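Local atomic coordinates of DNA replication licensing factor MCM related protein (Thermoplasma acidophilum, PDB entry 4ME3), a protein that probably serves as a replicative helicase that binds and unwinds DNA at the cost of ATP, represented here by its N-terminal, zinc-containing domain alone. Residues I17-D23 against Y57-F61; Q39-E43 against F93-N97; Y110-D114 against E199-D203; C147-L153 against C169-L174. All coordinates share one frame. Numbering follows the deposited sequence.

Contact 1: residues I17-D23 against Y57-F61; sequences IKDLWRD and YNWQF
Residues 17-23 form part of helix 14-27, with regular helical phi/psi. Residues 57-61 span a break between two helices: Y57 still has helical angles, N58 leaves them (phi/psi -166/107), and the next helix starts at W59. N58, with chi1 at 180°, is its N-cap, since OD1 accepts from F61 N at 2.8 Å. CA atoms come closest at L20-F61 (7.9 Å) and D23-Y57 (9.3 Å).

F61 is the main wedge. Its t rotamer (chi1 -178°, chi2 64°) places one ring face under L20, whose CB lies 4.0 Å from the F61 ring centroid and 24° off the normal, a CH-pi contact. The m/t rotamer of L20 brings CD1 to 3.6 Å from F61 CD1. W21 has a CB that points away, but chi1 -83° and chi2 115° return its indole, which receives the F61 edge in a T-shaped pair (centroids 5.0 Å apart, planes at 76°). Y57, also t at chi1, puts OH 2.8 Å from L20 O, at best a weak hydrogen bond, as the hydroxyl proton has another acceptor within reach; a water lies 2.8 Å from Y57 OH and donates to D23 OD2 at 2.6 Å.

The result is helix-to-helix packing of the MCM N-terminal domain. L54 of helix 51-57 touches W21 and F61, while helix 69-84 receives I17 through Y72 and A75, and W21 NE1 through Y72 O.

Contact 2: residues Q39-E43 against F93-N97; sequences QEYPE and FNIFN
Neither segment is regular over most of its length: residues 39-43 connect helix 31-38 to strand 46-50, and residues 93-97 are irregular, kinked at N94 (phi/psi -139/26), and reach strand 97-101 at N97. The peptide bond before P42 is cis, with Y41 at phi/psi -72/147, P42 at -89/6 and E40 CA 5.8 Å from E43 CA. P42 and F93 have the closest CA atoms across the segments, 7.0 Å apart.

The polar part rests on one side chain. Y41, with chi1 -172° (t) and chi2 83°, extends its ring toward residues 93-97, and its OH donates to I95 O at 2.9 Å. The acceptor lies near the ring plane, at the edge.

Van der Waals contacts are looser. Y41 OH lies 3.5 Å from N94 CA. Y41 CE1 meets the edge of the F96 ring at CD2, 4.2 Å away, with F96 chi1 at -163° (t). P42 CG sits 4.3 Å from F93 CD1, the F93 side chain being m at chi1.

L81 and L85 touch both Y41 and F96, extending the apolar cluster to helix 69-84 and the loop after it. The arrangement is a type VIa cis-proline turn at Y41-P42, held by the tyrosine hydroxyl to the segment leading into strand 97-101 of the MCM N-terminal domain.

Contact 3: residues Y110-D114 against E199-D203; sequences YRIRD and EIQED
E202 and R113 share a salt bridge, R113 NH1 to E202 OE1 at 2.8 Å, with the carboxylate oxygen near the guanidinium plane; OE1 also accepts from Q214 N. The other oxygen, E202 OE2, accepts from R113 N at 3.1 Å, so one carboxylate binds both backbone and side chain of R113. It is made with E202 m/t and R113 p at chi1. Within residues 110-114 a second ion pair spans the 3-10 turn 112-114: R111 NE reaches D114 OD2 at 2.7 Å, and D114 N bonds to R111 O at 2.9 Å.

Packing follows from the register I112-E202 (CA atoms 6.5 Å apart). I112 CB rests 3.7 Å from E202 CG, and its m/t side chain carries CD1 to 4.1 Å from I200 CG1.

The turn thus closes against the end of strand 191-201 in the OB domain, with I216 of strand 215-221 touching both I112 and I200, and V126 and V130 of strand 123-147 touching I112 and I200 respectively.

Contact 4: residues C147-L153 against C169-L174; sequences CSSCHGL and CDHCGL. With ZN (zinc ion), chain B.
This is the Cys4 zinc site of the MCM N-terminal region, built from two CxxC knuckles that face each other across the metal. The first knuckle turns strand 123-147 into antiparallel strand 153-157; zinc joins it to the loop after 153-157, at the tip of the extension. Zinc is held by C147 SG, C150 SG and C172 SG at 2.3 Å each and by C169 SG at 2.4 Å.

The two halves match in conformation. The first cysteine of each pair is t at chi1 (C147 175°, C169 177°) with phi/psi near -75/131; the second is p (C150 69°, C172 76°). Each turn then passes through a positive phi, at H151 (63/17) and G173 (82/-2). Backbone bonds close the knuckles: C147 N to G152 O at 2.9 Å and C169 N to L174 O at 2.8 Å. Amides point at the thiolates: S149 N to C147 SG 3.3 Å, C150 N to C147 SG 3.5 Å, H171 N to C169 SG 3.3 Å and C172 N to C169 SG 3.4 Å.

Across the halves CA atoms pair as C147-C169 (6.4 Å), C150-C172 (6.6 Å) and G152-H171 (6.0 Å). G152 is tight against the imidazole: a CB there would fall 2.9 Å from H171 CG. H171, m at chi1, reaches back so that NE2 makes a weak hydrogen bond to L153 O at 2.8 Å.

Overall arrangement
From the N terminus, helix 14-27 opens contact 1, and contact 2 opens at residues 39-43 before contact 1 closes at 57-61; contact 2 closes at 93-97, so the two cross. Contact 1 packs helix 14-27 on the start of helix 59-67, and contact 2 joins the loops that lead into the parallel strands 46-50 and 97-101; their centres lie about 23 Å apart. Contact 3 opens at 110-114, in series with both, and closes at 199-203. Contact 4 is nested within that long loop, at the far end of strand 123-147, its centre about 48 Å from that of contact 3. The OB domain thus carries both the closure at strand 191-201 and the zinc-bearing extension.

Contact 1: residues I17-D23 against Y57-F61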
loop_
_atom_site.group_PDB
_atom_site.type_symbol
_atom_site.label_atom_id
_atom_site.label_comp_id
_atom_site.label_asym_id
_atom_site.label_seq_id
_atom_site.Cartn_x
_atom_site.Cartn_y
_atom_site.Cartn_z
ATOM N N ILE A 17 -10.554 -6.081 -14.189
ATOM C CA ILE A 17 -9.705 -6.531 -13.092
ATOM C C ILE A 17 -10.561 -6.745 -11.848
ATOM O O ILE A 17 -10.419 -7.751 -11.153
ATOM C CB ILE A 17 -8.566 -5.531 -12.811
ATOM C CG1 ILE A 17 -7.586 -5.515 -13.985
ATOM C CG2 ILE A 17 -7.825 -5.901 -11.533
ATOM C CD1 ILE A 17 -6.516 -4.438 -13.884
ATOM N N LYS A 18 -11.466 -5.809 -11.581
ATOM C CA LYS A 18 -12.357 -5.926 -10.435
ATOM C C LYS A 18 -13.275 -7.141 -10.576
ATOM O O LYS A 18 -13.529 -7.846 -9.601
ATOM C CB LYS A 18 -13.174 -4.646 -10.252
ATOM C CG LYS A 18 -12.335 -3.455 -9.809
ATOM C CD LYS A 18 -13.125 -2.156 -9.831
ATOM C CE LYS A 18 -14.098 -2.068 -8.672
ATOM N NZ LYS A 18 -14.800 -0.753 -8.647
ATOM N N ASP A 19 -13.763 -7.393 -11.788
ATOM C CA ASP A 19 -14.609 -8.560 -12.027
ATOM C C ASP A 19 -13.852 -9.847 -11.723
ATOM O O ASP A 19 -14.412 -10.781 -11.161
ATOM C CB ASP A 19 -15.124 -8.580 -13.469
ATOM C CG ASP A 19 -16.284 -7.628 -13.687
ATOM O OD1 ASP A 19 -16.957 -7.264 -12.699
ATOM O OD2 ASP A 19 -16.531 -7.249 -14.852
ATOM N N LEU A 20 -12.575 -9.891 -12.092
ATOM C CA LEU A 20 -11.742 -11.057 -11.818
ATOM C C LEU A 20 -11.574 -11.280 -10.308
ATOM O O LEU A 20 -11.652 -12.413 -9.828
ATOM C CB LEU A 20 -10.384 -10.911 -12.507
ATOM C CG LEU A 20 -10.419 -11.095 -14.028
ATOM C CD1 LEU A 20 -9.162 -10.544 -14.678
ATOM C CD2 LEU A 20 -10.598 -12.558 -14.383
ATOM N N TRP A 21 -11.344 -10.204 -9.561
ATOM C CA TRP A 21 -11.254 -10.308 -8.105
ATOM C C TRP A 21 -12.567 -10.804 -7.512
ATOM O O TRP A 21 -12.573 -11.648 -6.617
ATOM C CB TRP A 21 -10.909 -8.958 -7.474
ATOM C CG TRP A 21 -9.448 -8.633 -7.469
ATOM C CD1 TRP A 21 -8.832 -7.619 -8.144
ATOM C CD2 TRP A 21 -8.416 -9.320 -6.751
ATOM N NE1 TRP A 21 -7.482 -7.634 -7.892
ATOM C CE2 TRP A 21 -7.201 -8.668 -7.037
ATOM C CE3 TRP A 21 -8.401 -10.422 -5.894
ATOM C CZ2 TRP A 21 -5.985 -9.077 -6.494
ATOM C CZ3 TRP A 21 -7.195 -10.831 -5.357
ATOM C CH2 TRP A 21 -6.003 -10.159 -5.658
ATOM N N ARG A 22 -13.679 -10.262 -7.996
ATOM C CA ARG A 22 -14.991 -10.629 -7.466
ATOM C C ARG A 22 -15.222 -12.136 -7.532
ATOM O O ARG A 22 -15.627 -12.753 -6.547
ATOM C CB ARG A 22 -16.105 -9.903 -8.225
ATOM C CG ARG A 22 -16.220 -8.429 -7.886
ATOM C CD ARG A 22 -17.522 -7.833 -8.393
ATOM N NE ARG A 22 -17.532 -6.381 -8.268
ATOM C CZ ARG A 22 -17.065 -5.543 -9.189
ATOM N NH1 ARG A 22 -16.551 -6.005 -10.323
ATOM N NH2 ARG A 22 -17.114 -4.235 -8.981
ATOM N N ASP A 23 -14.968 -12.724 -8.694
ATOM C CA ASP A 23 -15.151 -14.159 -8.862
ATOM C C ASP A 23 -14.162 -14.935 -8.003
ATOM O O ASP A 23 -14.499 -15.975 -7.439
ATOM C CB ASP A 23 -14.976 -14.550 -10.327
ATOM C CG ASP A 23 -16.216 -14.308 -11.152
ATOM O OD1 ASP A 23 -17.297 -14.106 -10.564
ATOM O OD2 ASP A 23 -16.097 -14.330 -12.396
ATOM N N TYR A 57 -6.497 -20.152 -9.870
ATOM C CA TYR A 57 -7.666 -19.464 -10.402
ATOM C C TYR A 57 -7.474 -19.072 -11.862
ATOM O O TYR A 57 -8.288 -19.403 -12.723
ATOM C CB TYR A 57 -7.935 -18.224 -9.546
ATOM C CG TYR A 57 -8.945 -17.251 -10.103
ATOM C CD1 TYR A 57 -10.225 -17.663 -10.449
ATOM C CD2 TYR A 57 -8.626 -15.908 -10.251
ATOM C CE1 TYR A 57 -11.149 -16.770 -10.943
ATOM C CE2 TYR A 57 -9.544 -15.008 -10.744
ATOM C CZ TYR A 57 -10.804 -15.445 -11.089
ATOM O OH TYR A 57 -11.730 -14.554 -11.574
ATOM N N ASN A 58 -6.384 -18.366 -12.133
ATOM C CA ASN A 58 -6.097 -17.858 -13.467
ATOM C C ASN A 58 -4.642 -17.429 -13.474
ATOM O O ASN A 58 -4.294 -16.426 -12.858
ATOM C CB ASN A 58 -7.016 -16.676 -13.778
ATOM C CG ASN A 58 -6.775 -16.079 -15.153
ATOM O OD1 ASN A 58 -5.635 -15.924 -15.594
ATOM N ND2 ASN A 58 -7.858 -15.722 -15.832
ATOM N N TRP A 59 -3.775 -18.184 -14.137
ATOM C CA TRP A 59 -2.346 -17.922 -13.994
ATOM C C TRP A 59 -1.923 -16.639 -14.709
ATOM O O TRP A 59 -0.918 -16.030 -14.344
ATOM C CB TRP A 59 -1.498 -19.129 -14.417
ATOM C CG TRP A 59 -1.411 -19.372 -15.885
ATOM C CD1 TRP A 59 -2.247 -20.144 -16.640
ATOM C CD2 TRP A 59 -0.416 -18.863 -16.779
ATOM N NE1 TRP A 59 -1.837 -20.139 -17.952
ATOM C CE2 TRP A 59 -0.714 -19.361 -18.063
ATOM C CE3 TRP A 59 0.698 -18.033 -16.621
ATOM C CZ2 TRP A 59 0.058 -19.052 -19.184
ATOM C CZ3 TRP A 59 1.464 -17.727 -17.734
ATOM C CH2 TRP A 59 1.140 -18.237 -18.997
ATOM N N GLN A 60 -2.703 -16.212 -15.699
ATOM C CA GLN A 60 -2.477 -14.921 -16.347
ATOM C C GLN A 60 -2.754 -13.783 -15.370
ATOM O O GLN A 60 -1.996 -12.818 -15.283
ATOM C CB GLN A 60 -3.380 -14.756 -17.571
ATOM C CG GLN A 60 -2.636 -14.723 -18.899
ATOM C CD GLN A 60 -1.970 -16.043 -19.240
ATOM O OE1 GLN A 60 -0.813 -16.076 -19.663
ATOM N NE2 GLN A 60 -2.703 -17.139 -19.075
ATOM N N PHE A 61 -3.862 -13.905 -14.649
ATOM C CA PHE A 61 -4.251 -12.928 -13.640
ATOM C C PHE A 61 -3.204 -12.894 -12.535
ATOM O O PHE A 61 -2.776 -11.820 -12.104
ATOM C CB PHE A 61 -5.621 -13.305 -13.074
ATOM C CG PHE A 61 -6.161 -12.341 -12.054
ATOM C CD1 PHE A 61 -6.464 -11.035 -12.397
ATOM C CD2 PHE A 61 -6.406 -12.760 -10.756
ATOM C CE1 PHE A 61 -6.981 -10.156 -11.457
ATOM C CE2 PHE A 61 -6.925 -11.890 -9.813
ATOM C CZ PHE A 61 -7.213 -10.583 -10.165
HETATM O O HOH W 1 -13.774 -14.466 -13.475
#

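Contact 2: residues Q39-E43 against F93-N97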
loop_
_atom_site.group_PDB
_atom_site.type_symbol
_atom_site.label_atom_id
_atom_site.label_comp_id
_atom_site.label_asym_id
_atom_site.label_seq_id
_atom_site.Cartn_x
_atom_site.Cartn_y
_atom_site.Cartn_z
ATOM N N GLN A 39 -17.000 -7.528 10.582
ATOM C CA GLN A 39 -17.507 -7.345 11.937
ATOM C C GLN A 39 -16.557 -6.532 12.813
ATOM O O GLN A 39 -16.963 -5.997 13.844
ATOM C CB GLN A 39 -17.762 -8.704 12.589
ATOM C CG GLN A 39 -18.899 -9.483 11.954
ATOM C CD GLN A 39 -20.205 -8.709 11.956
ATOM O OE1 GLN A 39 -20.869 -8.589 10.926
ATOM N NE2 GLN A 39 -20.583 -8.186 13.117
ATOM N N GLU A 40 -15.296 -6.441 12.401
ATOM C CA GLU A 40 -14.279 -5.781 13.210
ATOM C C GLU A 40 -13.673 -4.569 12.503
ATOM O O GLU A 40 -12.750 -3.939 13.018
ATOM C CB GLU A 40 -13.188 -6.784 13.581
ATOM C CG GLU A 40 -13.727 -8.026 14.275
ATOM C CD GLU A 40 -12.644 -9.032 14.609
ATOM O OE1 GLU A 40 -12.888 -10.246 14.436
ATOM O OE2 GLU A 40 -11.554 -8.613 15.052
ATOM N N TYR A 41 -14.201 -4.242 11.329
ATOM C CA TYR A 41 -13.764 -3.066 10.586
ATOM C C TYR A 41 -14.268 -1.801 11.282
ATOM O O TYR A 41 -15.355 -1.806 11.859
ATOM C CB TYR A 41 -14.302 -3.131 9.155
ATOM C CG TYR A 41 -13.759 -2.054 8.249
ATOM C CD1 TYR A 41 -12.527 -2.204 7.624
ATOM C CD2 TYR A 41 -14.470 -0.885 8.023
ATOM C CE1 TYR A 41 -12.022 -1.221 6.803
ATOM C CE2 TYR A 41 -13.973 0.105 7.199
ATOM C CZ TYR A 41 -12.748 -0.069 6.592
ATOM O OH TYR A 41 -12.246 0.915 5.770
ATOM N N PRO A 42 -13.490 -0.703 11.224
ATOM C CA PRO A 42 -12.193 -0.536 10.556
ATOM C C PRO A 42 -10.984 -0.886 11.424
ATOM O O PRO A 42 -9.852 -0.678 10.984
ATOM C CB PRO A 42 -12.177 0.956 10.226
ATOM C CG PRO A 42 -12.933 1.576 11.346
ATOM C CD PRO A 42 -13.998 0.581 11.742
ATOM N N GLU A 43 -11.214 -1.406 12.626
ATOM C CA GLU A 43 -10.112 -1.771 13.510
ATOM C C GLU A 43 -9.286 -2.893 12.886
ATOM O O GLU A 43 -8.059 -2.910 12.993
ATOM C CB GLU A 43 -10.630 -2.193 14.888
ATOM C CG GLU A 43 -11.157 -1.041 15.735
ATOM C CD GLU A 43 -12.595 -0.675 15.414
ATOM O OE1 GLU A 43 -13.114 -1.128 14.373
ATOM O OE2 GLU A 43 -13.211 0.065 16.211
ATOM N N PHE A 93 -13.422 6.748 6.644
ATOM C CA PHE A 93 -12.966 5.398 6.959
ATOM C C PHE A 93 -13.108 4.488 5.750
ATOM O O PHE A 93 -14.113 3.794 5.601
ATOM C CB PHE A 93 -13.755 4.830 8.141
ATOM C CG PHE A 93 -13.648 5.655 9.389
ATOM C CD1 PHE A 93 -12.487 5.643 10.142
ATOM C CD2 PHE A 93 -14.704 6.453 9.805
ATOM C CE1 PHE A 93 -12.379 6.406 11.291
ATOM C CE2 PHE A 93 -14.603 7.216 10.953
ATOM C CZ PHE A 93 -13.439 7.193 11.696
ATOM N N ASN A 94 -12.091 4.496 4.890
ATOM C CA ASN A 94 -12.114 3.705 3.669
ATOM C C ASN A 94 -10.772 3.037 3.382
ATOM O O ASN A 94 -10.457 2.744 2.229
ATOM C CB ASN A 94 -12.516 4.578 2.480
ATOM C CG ASN A 94 -11.569 5.744 2.262
ATOM O OD1 ASN A 94 -10.555 5.880 2.952
ATOM N ND2 ASN A 94 -11.892 6.589 1.293
ATOM N N ILE A 95 -9.991 2.790 4.429
ATOM C CA ILE A 95 -8.702 2.123 4.276
ATOM C C ILE A 95 -8.855 0.606 4.325
ATOM O O ILE A 95 -9.535 0.071 5.197
ATOM C CB ILE A 95 -7.716 2.550 5.385
ATOM C CG1 ILE A 95 -7.450 4.055 5.306
ATOM C CG2 ILE A 95 -6.415 1.777 5.266
ATOM C CD1 ILE A 95 -6.613 4.592 6.454
ATOM N N PHE A 96 -8.224 -0.086 3.381
ATOM C CA PHE A 96 -8.129 -1.539 3.456
ATOM C C PHE A 96 -6.831 -2.036 2.836
ATOM O O PHE A 96 -6.365 -1.496 1.835
ATOM C CB PHE A 96 -9.316 -2.217 2.776
ATOM C CG PHE A 96 -9.469 -3.655 3.165
ATOM C CD1 PHE A 96 -8.822 -4.653 2.459
ATOM C CD2 PHE A 96 -10.228 -4.005 4.264
ATOM C CE1 PHE A 96 -8.946 -5.977 2.834
ATOM C CE2 PHE A 96 -10.356 -5.322 4.646
ATOM C CZ PHE A 96 -9.713 -6.313 3.927
ATOM N N ASN A 97 -6.257 -3.069 3.444
ATOM C CA ASN A 97 -5.022 -3.662 2.955
ATOM C C ASN A 97 -5.240 -5.076 2.449
ATOM O O ASN A 97 -5.485 -5.998 3.228
ATOM C CB ASN A 97 -3.972 -3.704 4.057
ATOM C CG ASN A 97 -3.763 -2.362 4.712
ATOM O OD1 ASN A 97 -3.599 -1.348 4.038
ATOM N ND2 ASN A 97 -3.771 -2.347 6.036
#

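Contact 3: residues Y110-D114 against E199-D203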
loop_
_atom_site.group_PDB
_atom_site.type_symbol
_atom_site.label_atom_id
_atom_site.label_comp_id
_atom_site.label_asym_id
_atom_site.label_seq_id
_atom_site.Cartn_x
_atom_site.Cartn_y
_atom_site.Cartn_z
ATOM N N TYR A 110 14.981 -12.449 -5.169
ATOM C CA TYR A 110 16.199 -11.791 -5.637
ATOM C C TYR A 110 17.152 -11.515 -4.478
ATOM O O TYR A 110 16.725 -11.096 -3.407
ATOM C CB TYR A 110 15.865 -10.453 -6.305
ATOM C CG TYR A 110 15.271 -10.555 -7.689
ATOM C CD1 TYR A 110 13.898 -10.649 -7.872
ATOM C CD2 TYR A 110 16.081 -10.541 -8.814
ATOM C CE1 TYR A 110 13.354 -10.740 -9.135
ATOM C CE2 TYR A 110 15.544 -10.628 -10.083
ATOM C CZ TYR A 110 14.182 -10.723 -10.239
ATOM O OH TYR A 110 13.642 -10.817 -11.502
ATOM N N ARG A 111 18.447 -11.739 -4.692
ATOM C CA ARG A 111 19.456 -11.226 -3.771
ATOM C C ARG A 111 19.442 -9.706 -3.913
ATOM O O ARG A 111 19.194 -9.204 -5.003
ATOM C CB ARG A 111 20.850 -11.759 -4.124
ATOM C CG ARG A 111 20.985 -13.276 -4.110
ATOM C CD ARG A 111 22.442 -13.695 -4.283
ATOM N NE ARG A 111 23.025 -13.144 -5.505
ATOM C CZ ARG A 111 24.321 -13.157 -5.799
ATOM N NH1 ARG A 111 25.195 -13.696 -4.957
ATOM N NH2 ARG A 111 24.749 -12.625 -6.938
ATOM N N ILE A 112 19.703 -8.972 -2.833
ATOM C CA ILE A 112 19.673 -7.508 -2.895
ATOM C C ILE A 112 20.579 -6.994 -4.017
ATOM O O ILE A 112 20.210 -6.088 -4.766
ATOM C CB ILE A 112 20.084 -6.865 -1.551
ATOM C CG1 ILE A 112 18.999 -7.104 -0.494
ATOM C CG2 ILE A 112 20.313 -5.365 -1.713
ATOM C CD1 ILE A 112 19.415 -6.729 0.919
ATOM N N ARG A 113 21.756 -7.592 -4.141
ATOM C CA ARG A 113 22.732 -7.152 -5.134
ATOM C C ARG A 113 22.308 -7.484 -6.568
ATOM O O ARG A 113 22.891 -6.970 -7.523
ATOM C CB ARG A 113 24.092 -7.784 -4.839
ATOM C CG ARG A 113 24.134 -9.276 -5.094
ATOM C CD ARG A 113 25.282 -9.954 -4.347
ATOM N NE ARG A 113 26.585 -9.391 -4.695
ATOM C CZ ARG A 113 27.325 -8.622 -3.898
ATOM N NH1 ARG A 113 26.916 -8.300 -2.677
ATOM N NH2 ARG A 113 28.495 -8.173 -4.327
ATOM N N ASP A 114 21.296 -8.335 -6.721
ATOM C CA ASP A 114 20.847 -8.752 -8.048
ATOM C C ASP A 114 19.655 -7.942 -8.559
ATOM O O ASP A 114 19.214 -8.119 -9.698
ATOM C CB ASP A 114 20.486 -10.238 -8.045
ATOM C CG ASP A 114 21.700 -11.134 -7.900
ATOM O OD1 ASP A 114 22.838 -10.643 -8.065
ATOM O OD2 ASP A 114 21.514 -12.335 -7.625
ATOM N N GLU A 199 16.057 -0.945 7.496
ATOM C CA GLU A 199 17.154 -1.267 6.589
ATOM C C GLU A 199 17.625 -2.690 6.816
ATOM O O GLU A 199 17.937 -3.069 7.940
ATOM C CB GLU A 199 18.324 -0.302 6.779
ATOM C CG GLU A 199 19.510 -0.636 5.890
ATOM C CD GLU A 199 20.645 0.353 6.032
ATOM O OE1 GLU A 199 20.854 1.153 5.095
ATOM O OE2 GLU A 199 21.331 0.325 7.074
ATOM N N ILE A 200 17.668 -3.482 5.748
ATOM C CA ILE A 200 18.201 -4.834 5.834
ATOM C C ILE A 200 19.489 -4.959 5.022
ATOM O O ILE A 200 19.746 -4.169 4.119
ATOM C CB ILE A 200 17.189 -5.897 5.356
ATOM C CG1 ILE A 200 16.846 -5.705 3.878
ATOM C CG2 ILE A 200 15.922 -5.841 6.203
ATOM C CD1 ILE A 200 16.112 -6.891 3.277
ATOM N N GLN A 201 20.286 -5.963 5.355
ATOM C CA GLN A 201 21.553 -6.194 4.676
ATOM C C GLN A 201 21.657 -7.648 4.248
ATOM O O GLN A 201 21.090 -8.533 4.885
ATOM C CB GLN A 201 22.715 -5.848 5.607
ATOM C CG GLN A 201 24.071 -5.903 4.936
ATOM C CD GLN A 201 25.188 -5.458 5.856
ATOM O OE1 GLN A 201 25.090 -5.587 7.076
ATOM N NE2 GLN A 201 26.257 -4.922 5.273
ATOM N N GLU A 202 22.387 -7.896 3.166
ATOM C CA GLU A 202 22.598 -9.256 2.697
ATOM C C GLU A 202 23.296 -10.066 3.778
ATOM O O GLU A 202 24.162 -9.551 4.481
ATOM C CB GLU A 202 23.446 -9.258 1.423
ATOM C CG GLU A 202 22.755 -8.641 0.221
ATOM C CD GLU A 202 23.597 -8.714 -1.039
ATOM O OE1 GLU A 202 24.704 -8.141 -1.043
ATOM O OE2 GLU A 202 23.150 -9.348 -2.020
ATOM N N ASP A 203 22.904 -11.329 3.909
ATOM C CA ASP A 203 23.538 -12.240 4.851
ATOM C C ASP A 203 24.934 -12.591 4.345
ATOM O O ASP A 203 25.071 -13.200 3.287
ATOM C CB ASP A 203 22.703 -13.512 4.994
ATOM C CG ASP A 203 23.270 -14.474 6.023
ATOM O OD1 ASP A 203 24.455 -14.331 6.388
ATOM O OD2 ASP A 203 22.529 -15.377 6.463
#

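Contact 4: residues C147-L153 against C169-L174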
loop_
_atom_site.group_PDB
_atom_site.type_symbol
_atom_site.label_atom_id
_atom_site.label_comp_id
_atom_site.label_asym_id
_atom_site.label_seq_id
_atom_site.Cartn_x
_atom_site.Cartn_y
_atom_site.Cartn_z
ATOM N N CYS A 147 -13.510 23.057 2.570
ATOM C CA CYS A 147 -13.749 24.027 1.505
ATOM C C CYS A 147 -13.932 25.429 2.074
ATOM O O CYS A 147 -14.710 25.631 3.002
ATOM C CB CYS A 147 -14.995 23.629 0.708
ATOM S SG CYS A 147 -15.483 24.829 -0.557
ATOM N N SER A 148 -13.217 26.398 1.511
ATOM C CA SER A 148 -13.301 27.774 1.990
ATOM C C SER A 148 -14.685 28.376 1.752
ATOM O O SER A 148 -15.056 29.363 2.389
ATOM C CB SER A 148 -12.229 28.643 1.326
ATOM O OG SER A 148 -12.330 28.604 -0.087
ATOM N N SER A 149 -15.449 27.779 0.842
ATOM C CA SER A 149 -16.763 28.307 0.489
ATOM C C SER A 149 -17.887 27.686 1.318
ATOM O O SER A 149 -18.558 28.384 2.078
ATOM C CB SER A 149 -17.036 28.097 -1.003
ATOM O OG SER A 149 -18.275 28.676 -1.374
ATOM N N CYS A 150 -18.092 26.380 1.172
ATOM C CA CYS A 150 -19.191 25.698 1.852
ATOM C C CYS A 150 -18.747 25.047 3.161
ATOM O O CYS A 150 -19.575 24.556 3.928
ATOM C CB CYS A 150 -19.811 24.639 0.936
ATOM S SG CYS A 150 -18.747 23.209 0.618
ATOM N N HIS A 151 -17.439 25.035 3.403
ATOM C CA HIS A 151 -16.879 24.454 4.621
ATOM C C HIS A 151 -17.152 22.955 4.735
ATOM O O HIS A 151 -17.028 22.373 5.813
ATOM C CB HIS A 151 -17.402 25.195 5.853
ATOM C CG HIS A 151 -16.997 26.635 5.898
ATOM N ND1 HIS A 151 -15.680 27.032 5.993
ATOM C CD2 HIS A 151 -17.728 27.773 5.852
ATOM C CE1 HIS A 151 -15.618 28.349 6.006
ATOM N NE2 HIS A 151 -16.849 28.826 5.923
ATOM N N GLY A 152 -17.512 22.331 3.619
ATOM C CA GLY A 152 -17.680 20.891 3.578
ATOM C C GLY A 152 -16.330 20.209 3.492
ATOM O O GLY A 152 -15.319 20.860 3.223
ATOM N N LEU A 153 -16.310 18.898 3.709
ATOM C CA LEU A 153 -15.061 18.147 3.722
ATOM C C LEU A 153 -14.882 17.282 2.483
ATOM O O LEU A 153 -15.733 16.458 2.155
ATOM C CB LEU A 153 -14.990 17.262 4.965
ATOM C CG LEU A 153 -14.961 17.997 6.302
ATOM C CD1 LEU A 153 -15.032 17.000 7.443
ATOM C CD2 LEU A 153 -13.712 18.860 6.414
ATOM N N CYS A 169 -14.311 20.874 -4.945
ATOM C CA CYS A 169 -15.005 20.486 -3.722
ATOM C C CYS A 169 -16.040 19.398 -4.005
ATOM O O CYS A 169 -16.837 19.520 -4.933
ATOM C CB CYS A 169 -15.681 21.708 -3.088
ATOM S SG CYS A 169 -16.654 21.360 -1.596
ATOM N N ASP A 170 -16.024 18.336 -3.203
ATOM C CA ASP A 170 -16.966 17.232 -3.373
ATOM C C ASP A 170 -18.382 17.605 -2.955
ATOM O O ASP A 170 -19.332 16.887 -3.270
ATOM C CB ASP A 170 -16.518 16.009 -2.564
ATOM C CG ASP A 170 -15.435 15.208 -3.261
ATOM O OD1 ASP A 170 -15.194 15.440 -4.465
ATOM O OD2 ASP A 170 -14.830 14.337 -2.602
ATOM N N HIS A 171 -18.530 18.720 -2.246
ATOM C CA HIS A 171 -19.829 19.093 -1.695
ATOM C C HIS A 171 -20.527 20.214 -2.464
ATOM O O HIS A 171 -21.748 20.192 -2.610
ATOM C CB HIS A 171 -19.691 19.474 -0.218
ATOM C CG HIS A 171 -19.393 18.311 0.677
ATOM N ND1 HIS A 171 -20.377 17.475 1.160
ATOM C CD2 HIS A 171 -18.225 17.840 1.169
ATOM C CE1 HIS A 171 -19.827 16.542 1.915
ATOM N NE2 HIS A 171 -18.521 16.739 1.937
ATOM N N CYS A 172 -19.766 21.191 -2.951
ATOM C CA CYS A 172 -20.366 22.330 -3.649
ATOM C C CYS A 172 -19.938 22.443 -5.116
ATOM O O CYS A 172 -20.524 23.211 -5.875
ATOM C CB CYS A 172 -20.065 23.635 -2.906
ATOM S SG CYS A 172 -18.391 24.274 -3.119
ATOM N N GLY A 173 -18.918 21.690 -5.512
ATOM C CA GLY A 173 -18.538 21.616 -6.912
ATOM C C GLY A 173 -17.671 22.754 -7.426
ATOM O O GLY A 173 -17.273 22.751 -8.591
ATOM N N LEU A 174 -17.377 23.730 -6.574
ATOM C CA LEU A 174 -16.478 24.813 -6.958
ATOM C C LEU A 174 -15.044 24.294 -6.995
ATOM O O LEU A 174 -14.739 23.261 -6.399
ATOM C CB LEU A 174 -16.596 25.984 -5.981
ATOM C CG LEU A 174 -17.979 26.632 -5.888
ATOM C CD1 LEU A 174 -17.983 27.732 -4.842
ATOM C CD2 LEU A 174 -18.420 27.179 -7.239
HETATM ZN ZN ZN B . -17.356 23.562 -1.161
#